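Local coordinates for protein aldo-keto Reductase, OXIDOREDUCTASE (Salmonella typhimurium, PDB 5T79) that binds NADPH and probably acts as an NADP-dependent aldo-keto reductase that turns 3-hydroxybutanal into 1,3-butanediol, at residues F135-P140 and S168-D173; C189-P194 and G217-S222. All coordinates share one frame; numbering follows the deposited sequence.

Interaction 1: F135-P140 and S168-D173; sequences FYHHRP and SNYPAD. With NDP (NADPH dihydro-nicotinamide-adenine-dinucleotide phosphate), chain E.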
loop_
_atom_site.group_PDB
_atom_site.type_symbol
_atom_site.label_atom_id
_atom_site.label_comp_id
_atom_site.label_asym_id
_atom_site.label_seq_id
_atom_site.Cartn_x
_atom_site.Cartn_y
_atom_site.Cartn_z
ATOM N N PHE A 135 0.251 6.872 -9.901
ATOM C CA PHE A 135 -0.563 7.935 -9.300
ATOM C C PHE A 135 -1.954 7.393 -9.056
ATOM O O PHE A 135 -2.572 6.906 -9.985
ATOM C CB PHE A 135 -0.593 9.220 -10.170
ATOM C CG PHE A 135 -1.363 10.367 -9.552
ATOM C CD1 PHE A 135 -1.024 10.861 -8.291
ATOM C CD2 PHE A 135 -2.433 10.948 -10.224
ATOM C CE1 PHE A 135 -1.736 11.927 -7.723
ATOM C CE2 PHE A 135 -3.149 12.006 -9.651
ATOM C CZ PHE A 135 -2.771 12.513 -8.421
ATOM N N TYR A 136 -2.492 7.541 -7.820
ATOM C CA TYR A 136 -3.819 7.017 -7.528
ATOM C C TYR A 136 -4.866 8.063 -7.349
ATOM O O TYR A 136 -4.581 9.110 -6.774
ATOM C CB TYR A 136 -3.798 6.290 -6.158
ATOM C CG TYR A 136 -3.131 4.934 -6.092
ATOM C CD1 TYR A 136 -1.768 4.818 -5.826
ATOM C CD2 TYR A 136 -3.886 3.767 -6.154
ATOM C CE1 TYR A 136 -1.174 3.563 -5.617
ATOM C CE2 TYR A 136 -3.305 2.511 -5.953
ATOM C CZ TYR A 136 -1.952 2.415 -5.682
ATOM O OH TYR A 136 -1.404 1.177 -5.466
ATOM N N HIS A 137 -6.129 7.719 -7.685
ATOM C CA HIS A 137 -7.285 8.447 -7.160
ATOM C C HIS A 137 -7.497 7.763 -5.808
ATOM O O HIS A 137 -7.714 6.544 -5.773
ATOM C CB HIS A 137 -8.523 8.388 -8.063
ATOM C CG HIS A 137 -9.629 9.257 -7.535
ATOM N ND1 HIS A 137 -10.959 8.909 -7.701
ATOM C CD2 HIS A 137 -9.564 10.409 -6.816
ATOM C CE1 HIS A 137 -11.661 9.888 -7.148
ATOM N NE2 HIS A 137 -10.865 10.795 -6.565
ATOM N N HIS A 138 -7.335 8.510 -4.692
ATOM C CA HIS A 138 -7.272 7.966 -3.328
ATOM C C HIS A 138 -8.589 7.349 -2.804
ATOM O O HIS A 138 -8.547 6.455 -1.941
ATOM C CB HIS A 138 -6.792 9.074 -2.371
ATOM C CG HIS A 138 -6.052 8.621 -1.147
ATOM N ND1 HIS A 138 -5.232 9.492 -0.451
ATOM C CD2 HIS A 138 -6.051 7.424 -0.514
ATOM C CE1 HIS A 138 -4.797 8.813 0.603
ATOM N NE2 HIS A 138 -5.234 7.553 0.588
ATOM N N ARG A 139 -9.746 7.823 -3.287
ATOM C CA ARG A 139 -11.045 7.286 -2.852
ATOM C C ARG A 139 -12.111 7.754 -3.822
ATOM O O ARG A 139 -11.902 8.786 -4.470
ATOM C CB ARG A 139 -11.408 7.739 -1.411
ATOM C CG ARG A 139 -11.442 9.272 -1.253
ATOM C CD ARG A 139 -12.512 9.755 -0.289
ATOM N NE ARG A 139 -12.338 11.177 0.032
ATOM C CZ ARG A 139 -12.959 11.806 1.026
ATOM N NH1 ARG A 139 -13.813 11.154 1.804
ATOM N NH2 ARG A 139 -12.746 13.098 1.238
ATOM N N PRO A 140 -13.251 7.043 -3.941
ATOM C CA PRO A 140 -14.311 7.510 -4.849
ATOM C C PRO A 140 -14.804 8.918 -4.547
ATOM O O PRO A 140 -14.828 9.336 -3.377
ATOM C CB PRO A 140 -15.457 6.524 -4.578
ATOM C CG PRO A 140 -14.775 5.275 -4.092
ATOM C CD PRO A 140 -13.651 5.800 -3.246
ATOM N N SER A 168 -7.973 3.512 -5.434
ATOM C CA SER A 168 -7.931 3.007 -4.063
ATOM C C SER A 168 -9.291 3.174 -3.419
ATOM O O SER A 168 -9.998 4.156 -3.716
ATOM C CB SER A 168 -6.863 3.765 -3.262
ATOM O OG SER A 168 -6.767 3.277 -1.930
ATOM N N ASN A 169 -9.680 2.211 -2.550
ATOM C CA ASN A 169 -10.956 2.242 -1.814
ATOM C C ASN A 169 -12.198 2.252 -2.712
ATOM O O ASN A 169 -13.276 2.647 -2.260
ATOM C CB ASN A 169 -10.998 3.463 -0.872
ATOM C CG ASN A 169 -9.878 3.447 0.134
ATOM O OD1 ASN A 169 -9.707 2.482 0.878
ATOM N ND2 ASN A 169 -9.051 4.472 0.133
ATOM N N TYR A 170 -12.071 1.778 -3.960
ATOM C CA TYR A 170 -13.217 1.721 -4.856
ATOM C C TYR A 170 -13.991 0.413 -4.649
ATOM O O TYR A 170 -13.394 -0.656 -4.791
ATOM C CB TYR A 170 -12.745 1.809 -6.325
ATOM C CG TYR A 170 -12.687 3.204 -6.913
ATOM C CD1 TYR A 170 -11.919 4.208 -6.318
ATOM C CD2 TYR A 170 -13.311 3.492 -8.121
ATOM C CE1 TYR A 170 -11.831 5.483 -6.882
ATOM C CE2 TYR A 170 -13.230 4.762 -8.696
ATOM C CZ TYR A 170 -12.491 5.752 -8.075
ATOM O OH TYR A 170 -12.465 6.989 -8.669
ATOM N N PRO A 171 -15.314 0.449 -4.375
ATOM C CA PRO A 171 -16.084 -0.813 -4.289
ATOM C C PRO A 171 -16.065 -1.503 -5.650
ATOM O O PRO A 171 -15.770 -0.836 -6.648
ATOM C CB PRO A 171 -17.503 -0.349 -3.911
ATOM C CG PRO A 171 -17.344 1.060 -3.430
ATOM C CD PRO A 171 -16.192 1.623 -4.201
ATOM N N ALA A 172 -16.386 -2.807 -5.707
ATOM C CA ALA A 172 -16.322 -3.580 -6.957
ATOM C C ALA A 172 -17.087 -2.961 -8.162
ATOM O O ALA A 172 -16.553 -2.994 -9.272
ATOM C CB ALA A 172 -16.823 -4.996 -6.726
ATOM N N ASP A 173 -18.305 -2.432 -7.934
ATOM C CA ASP A 173 -19.153 -1.844 -8.972
ATOM C C ASP A 173 -18.491 -0.595 -9.585
ATOM O O ASP A 173 -18.435 -0.464 -10.813
ATOM C CB ASP A 173 -20.581 -1.541 -8.435
ATOM C CG ASP A 173 -20.782 -0.399 -7.432
ATOM O OD1 ASP A 173 -19.829 -0.089 -6.660
ATOM O OD2 ASP A 173 -21.910 0.154 -7.384
HETATM P PA NDP E . -0.194 -2.089 9.141
HETATM O O1A NDP E . 0.873 -2.956 8.543
HETATM O O2A NDP E . -1.607 -2.448 9.240
HETATM O O5B NDP E . 0.196 -1.626 10.633
HETATM C C5B NDP E . 1.402 -0.841 10.715
HETATM C C4B NDP E . 1.692 -0.438 12.135
HETATM O O4B NDP E . 1.556 -1.588 13.000
HETATM C C3B NDP E . 3.109 0.094 12.340
HETATM O O3B NDP E . 3.127 1.516 12.227
HETATM C C2B NDP E . 3.479 -0.407 13.730
HETATM O O2B NDP E . 3.039 0.514 14.752
HETATM C C1B NDP E . 2.681 -1.707 13.849
HETATM N N9A NDP E . 3.415 -2.911 13.472
HETATM C C8A NDP E . 3.769 -3.320 12.213
HETATM N N7A NDP E . 4.421 -4.458 12.184
HETATM C C5A NDP E . 4.510 -4.819 13.520
HETATM C C6A NDP E . 5.143 -5.896 14.173
HETATM N N6A NDP E . 5.713 -6.924 13.535
HETATM N N1A NDP E . 5.117 -5.911 15.525
HETATM C C2A NDP E . 4.455 -4.943 16.170
HETATM N N3A NDP E . 3.802 -3.894 15.662
HETATM C C4A NDP E . 3.886 -3.878 14.324
HETATM O O3 NDP E . -0.055 -0.864 8.142
HETATM P PN NDP E . -0.951 0.461 8.143
HETATM O O1N NDP E . -0.024 1.388 8.838
HETATM O O2N NDP E . -2.356 0.243 8.685
HETATM O O5D NDP E . -1.256 0.930 6.618
HETATM C C5D NDP E . -0.461 0.299 5.577
HETATM C C4D NDP E . -0.124 1.285 4.482
HETATM O O4D NDP E . -1.263 1.422 3.612
HETATM C C3D NDP E . 0.216 2.699 4.915
HETATM O O3D NDP E . 1.570 2.785 5.332
HETATM C C2D NDP E . -0.159 3.528 3.678
HETATM O O2D NDP E . 0.844 3.727 2.683
HETATM C C1D NDP E . -1.349 2.743 3.118
HETATM N N1N NDP E . -2.660 3.267 3.553
HETATM C C2N NDP E . -3.533 3.676 2.545
HETATM C C3N NDP E . -4.757 4.167 2.801
HETATM C C7N NDP E . -5.737 4.312 1.668
HETATM O O7N NDP E . -6.824 4.830 1.964
HETATM N N7N NDP E . -5.433 3.950 0.421
HETATM C C4N NDP E . -5.138 4.517 4.215
HETATM C C5N NDP E . -4.279 3.816 5.213
HETATM C C6N NDP E . -3.122 3.267 4.900
HETATM P P2B NDP E . 3.856 1.056 16.047
HETATM O O1X NDP E . 4.119 2.515 16.100
HETATM O O2X NDP E . 2.956 0.568 17.174
HETATM O O3X NDP E . 5.121 0.205 16.080
#
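Tyr136 meets Ser168 at the C-terminal ends of two neighbouring parallel strands of the aldo-keto reductase TIM barrel, where the ring atom CD2 approaches Ser168 CB at 4.2 Å. At His137 the backbone pairing ends: Ser168 N donates to His137 O over 3.1 Å. The His137 imidazole, with CG anti to the backbone N (chi1 -175°), presents ND1 at the ring edge to Tyr170 OH, 2.6 Å away; either atom could be the donor. The two rings meet rim to rim, their planes 74° apart. His138 turns its carbonyl to Asn169, whose ND2 donates to His138 O over 2.9 Å, nearly in line with the C=O. Asn169 ND2 also donates to NADPH O7N, again at 2.9 Å, so one amide nitrogen ties the loop just after strand 132-137 to the cofactor. The carboxamide N7N donates in turn to Ser168 OG, which also bonds to Gln193 O. Arg139 sends its guanidinium away to Asp109 and Gly99, while its CA makes a C-H...O contact with Ser168 O. Pro140 then lies over one face of the Tyr170 ring, a CH-pi contact with Pro140 CG 4.1 Å from the Tyr170 ring centroid and 25° off the normal.

Interaction 2: C189-P194 and G217-S222; sequences CLIHQP and GSIAFS. With NDP (NADPH dihydro-nicotinamide-adenine-dinucleotide phosphate), chain E.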
loop_
_atom_site.group_PDB
_atom_site.type_symbol
_atom_site.label_atom_id
_atom_site.label_comp_id
_atom_site.label_asym_id
_atom_site.label_seq_id
_atom_site.Cartn_x
_atom_site.Cartn_y
_atom_site.Cartn_z
ATOM N N CYS A 189 -5.833 0.682 -16.098
ATOM C CA CYS A 189 -5.618 0.742 -14.654
ATOM C C CYS A 189 -4.579 -0.299 -14.247
ATOM O O CYS A 189 -4.776 -1.472 -14.512
ATOM C CB CYS A 189 -6.933 0.500 -13.923
ATOM S SG CYS A 189 -6.814 0.730 -12.141
ATOM N N LEU A 190 -3.494 0.115 -13.606
ATOM C CA LEU A 190 -2.481 -0.869 -13.201
ATOM C C LEU A 190 -2.909 -1.665 -11.982
ATOM O O LEU A 190 -2.651 -2.878 -11.898
ATOM C CB LEU A 190 -1.126 -0.161 -12.881
ATOM C CG LEU A 190 0.010 -1.084 -12.363
ATOM C CD1 LEU A 190 0.521 -1.995 -13.465
ATOM C CD2 LEU A 190 1.201 -0.293 -11.776
ATOM N N ILE A 191 -3.505 -0.962 -10.991
ATOM C CA ILE A 191 -3.678 -1.521 -9.664
ATOM C C ILE A 191 -4.841 -0.909 -8.892
ATOM O O ILE A 191 -5.254 0.226 -9.135
ATOM C CB ILE A 191 -2.306 -1.267 -8.908
ATOM C CG1 ILE A 191 -2.186 -2.076 -7.571
ATOM C CG2 ILE A 191 -1.997 0.256 -8.689
ATOM C CD1 ILE A 191 -0.718 -2.173 -7.051
ATOM N N HIS A 192 -5.308 -1.674 -7.907
ATOM C CA HIS A 192 -6.313 -1.269 -6.944
ATOM C C HIS A 192 -5.706 -1.438 -5.575
ATOM O O HIS A 192 -5.102 -2.477 -5.292
ATOM C CB HIS A 192 -7.577 -2.134 -7.087
ATOM C CG HIS A 192 -8.747 -1.666 -6.262
ATOM N ND1 HIS A 192 -8.656 -1.524 -4.882
ATOM C CD2 HIS A 192 -10.008 -1.376 -6.646
ATOM C CE1 HIS A 192 -9.865 -1.157 -4.474
ATOM N NE2 HIS A 192 -10.711 -1.048 -5.500
ATOM N N GLN A 193 -5.861 -0.422 -4.723
ATOM C CA GLN A 193 -5.392 -0.479 -3.359
ATOM C C GLN A 193 -6.595 -0.493 -2.409
ATOM O O GLN A 193 -7.093 0.571 -2.020
ATOM C CB GLN A 193 -4.448 0.684 -3.044
ATOM C CG GLN A 193 -3.900 0.631 -1.608
ATOM C CD GLN A 193 -2.835 1.656 -1.344
ATOM O OE1 GLN A 193 -2.906 2.365 -0.352
ATOM N NE2 GLN A 193 -1.820 1.773 -2.201
ATOM N N PRO A 194 -7.032 -1.702 -1.995
ATOM C CA PRO A 194 -8.118 -1.798 -1.011
ATOM C C PRO A 194 -7.606 -2.093 0.396
ATOM O O PRO A 194 -6.516 -2.664 0.567
ATOM C CB PRO A 194 -8.890 -3.032 -1.496
ATOM C CG PRO A 194 -7.785 -3.964 -2.069
ATOM C CD PRO A 194 -6.602 -3.041 -2.451
ATOM N N GLY A 217 -3.863 -5.448 -10.869
ATOM C CA GLY A 217 -3.200 -5.899 -9.652
ATOM C C GLY A 217 -3.887 -5.381 -8.414
ATOM O O GLY A 217 -4.823 -4.565 -8.495
ATOM N N SER A 218 -3.357 -5.775 -7.250
ATOM C CA SER A 218 -3.914 -5.339 -5.980
ATOM C C SER A 218 -2.855 -5.291 -4.910
ATOM O O SER A 218 -1.992 -6.173 -4.827
ATOM C CB SER A 218 -5.066 -6.256 -5.550
ATOM O OG SER A 218 -4.644 -7.609 -5.569
ATOM N N ILE A 219 -2.963 -4.291 -4.028
ATOM C CA ILE A 219 -2.018 -4.117 -2.932
ATOM C C ILE A 219 -2.849 -3.862 -1.652
ATOM O O ILE A 219 -3.559 -2.859 -1.559
ATOM C CB ILE A 219 -0.953 -3.021 -3.245
ATOM C CG1 ILE A 219 0.070 -2.885 -2.091
ATOM C CG2 ILE A 219 -1.581 -1.631 -3.634
ATOM C CD1 ILE A 219 1.333 -2.141 -2.457
ATOM N N ALA A 220 -2.784 -4.798 -0.694
ATOM C CA ALA A 220 -3.585 -4.728 0.530
ATOM C C ALA A 220 -3.044 -3.726 1.527
ATOM O O ALA A 220 -1.925 -3.880 2.012
ATOM C CB ALA A 220 -3.664 -6.110 1.176
ATOM N N PHE A 221 -3.854 -2.716 1.875
ATOM C CA PHE A 221 -3.403 -1.765 2.872
ATOM C C PHE A 221 -4.052 -2.133 4.207
ATOM O O PHE A 221 -5.066 -2.842 4.240
ATOM C CB PHE A 221 -3.614 -0.328 2.437
ATOM C CG PHE A 221 -4.951 0.285 2.652
ATOM C CD1 PHE A 221 -5.292 0.833 3.883
ATOM C CD2 PHE A 221 -5.836 0.435 1.594
ATOM C CE1 PHE A 221 -6.534 1.426 4.078
ATOM C CE2 PHE A 221 -7.064 1.078 1.778
ATOM C CZ PHE A 221 -7.405 1.571 3.015
ATOM N N SER A 222 -3.450 -1.673 5.307
ATOM C CA SER A 222 -3.836 -2.024 6.687
ATOM C C SER A 222 -3.925 -3.568 6.823
ATOM O O SER A 222 -4.925 -4.097 7.328
ATOM C CB SER A 222 -5.141 -1.341 7.099
ATOM O OG SER A 222 -5.234 -1.343 8.513
HETATM P PA NDP E . -0.194 -2.089 9.141
HETATM O O1A NDP E . 0.873 -2.956 8.543
HETATM O O2A NDP E . -1.607 -2.448 9.240
HETATM O O5B NDP E . 0.196 -1.626 10.633
HETATM C C5B NDP E . 1.402 -0.841 10.715
HETATM C C4B NDP E . 1.692 -0.438 12.135
HETATM O O4B NDP E . 1.556 -1.588 13.000
HETATM C C3B NDP E . 3.109 0.094 12.340
HETATM O O3B NDP E . 3.127 1.516 12.227
HETATM C C2B NDP E . 3.479 -0.407 13.730
HETATM O O2B NDP E . 3.039 0.514 14.752
HETATM C C1B NDP E . 2.681 -1.707 13.849
HETATM N N9A NDP E . 3.415 -2.911 13.472
HETATM C C8A NDP E . 3.769 -3.320 12.213
HETATM N N7A NDP E . 4.421 -4.458 12.184
HETATM C C5A NDP E . 4.510 -4.819 13.520
HETATM C C6A NDP E . 5.143 -5.896 14.173
HETATM N N6A NDP E . 5.713 -6.924 13.535
HETATM N N1A NDP E . 5.117 -5.911 15.525
HETATM C C2A NDP E . 4.455 -4.943 16.170
HETATM N N3A NDP E . 3.802 -3.894 15.662
HETATM C C4A NDP E . 3.886 -3.878 14.324
HETATM O O3 NDP E . -0.055 -0.864 8.142
HETATM P PN NDP E . -0.951 0.461 8.143
HETATM O O1N NDP E . -0.024 1.388 8.838
HETATM O O2N NDP E . -2.356 0.243 8.685
HETATM O O5D NDP E . -1.256 0.930 6.618
HETATM C C5D NDP E . -0.461 0.299 5.577
HETATM C C4D NDP E . -0.124 1.285 4.482
HETATM O O4D NDP E . -1.263 1.422 3.612
HETATM C C3D NDP E . 0.216 2.699 4.915
HETATM O O3D NDP E . 1.570 2.785 5.332
HETATM C C2D NDP E . -0.159 3.528 3.678
HETATM O O2D NDP E . 0.844 3.727 2.683
HETATM C C1D NDP E . -1.349 2.743 3.118
HETATM N N1N NDP E . -2.660 3.267 3.553
HETATM C C2N NDP E . -3.533 3.676 2.545
HETATM C C3N NDP E . -4.757 4.167 2.801
HETATM C C7N NDP E . -5.737 4.312 1.668
HETATM O O7N NDP E . -6.824 4.830 1.964
HETATM N N7N NDP E . -5.433 3.950 0.421
HETATM C C4N NDP E . -5.138 4.517 4.215
HETATM C C5N NDP E . -4.279 3.816 5.213
HETATM C C6N NDP E . -3.122 3.267 4.900
HETATM P P2B NDP E . 3.856 1.056 16.047
HETATM O O1X NDP E . 4.119 2.515 16.100
HETATM O O2X NDP E . 2.956 0.568 17.174
HETATM O O3X NDP E . 5.121 0.205 16.080
#
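Gln193 and Ile219 lie side by side, opposite in the register of two adjacent parallel strands that run 21° apart and are paired by bonds such as Ile219 N to His192 O, 3.1 Å. Gln193 CB touches Ile219 CG2 at 3.7 Å. Gln193 CG touches both Ile219 O and Phe221 CD2, the latter at 3.7 Å, and the two approach it at about a right angle to each other. Gln193 CD, the amide carbon, comes within 3.9 Å of NADPH N7N, the amide plane turned 60° from the Phe221 ring. At the tip, Gln193 OE1 accepts a nearly straight bond from NADPH N7N at 3.1 Å, while NE2 rests against Ile219 CG2 and donates to Asp61. Phe221 supplies a flat floor for the nicotinamide: C3N lies 3.4 Å above the Phe221 ring plane, over its centre. A bond from Phe221 N to Pro194 O, 3.0 Å, anchors the Phe221 backbone; chi1 of 84°, with CG between the backbone N and the carbonyl carbon, places the ring. Ile191 CD1 meets Ile219 CG2 at 3.6 Å. Helix 207-214 connects the strands in a beta-alpha-beta unit and packs against His192 and Ser218, whereas Ile191 and Ile219 point into the barrel against Tyr136 of strand 132-137.

Overall arrangement
Both interactions belong to one parallel barrel sheet, their centres about 9 Å apart, and strand 162-168 pairs with strand 191-193 to join them. Two polar links connect them directly: Ser168 OG lies 2.7 Å from Gln193 O, and Tyr170 O lies 2.8 Å from His192 NE2, both probable hydrogen bonds. Around the nicotinamide they are complementary. Interaction 1 grips the carboxamide through both its oxygen and its nitrogen, whereas interaction 2 adds a second acceptor for that nitrogen and an aromatic surface beneath the ring. The two interactions also touch at the pocket, with Asn169 OD1 3.1 Å from Phe221 CE2. Together these bonds would restrain the carboxamide's rotation, consistent with positioning the nicotinamide for hydride transfer.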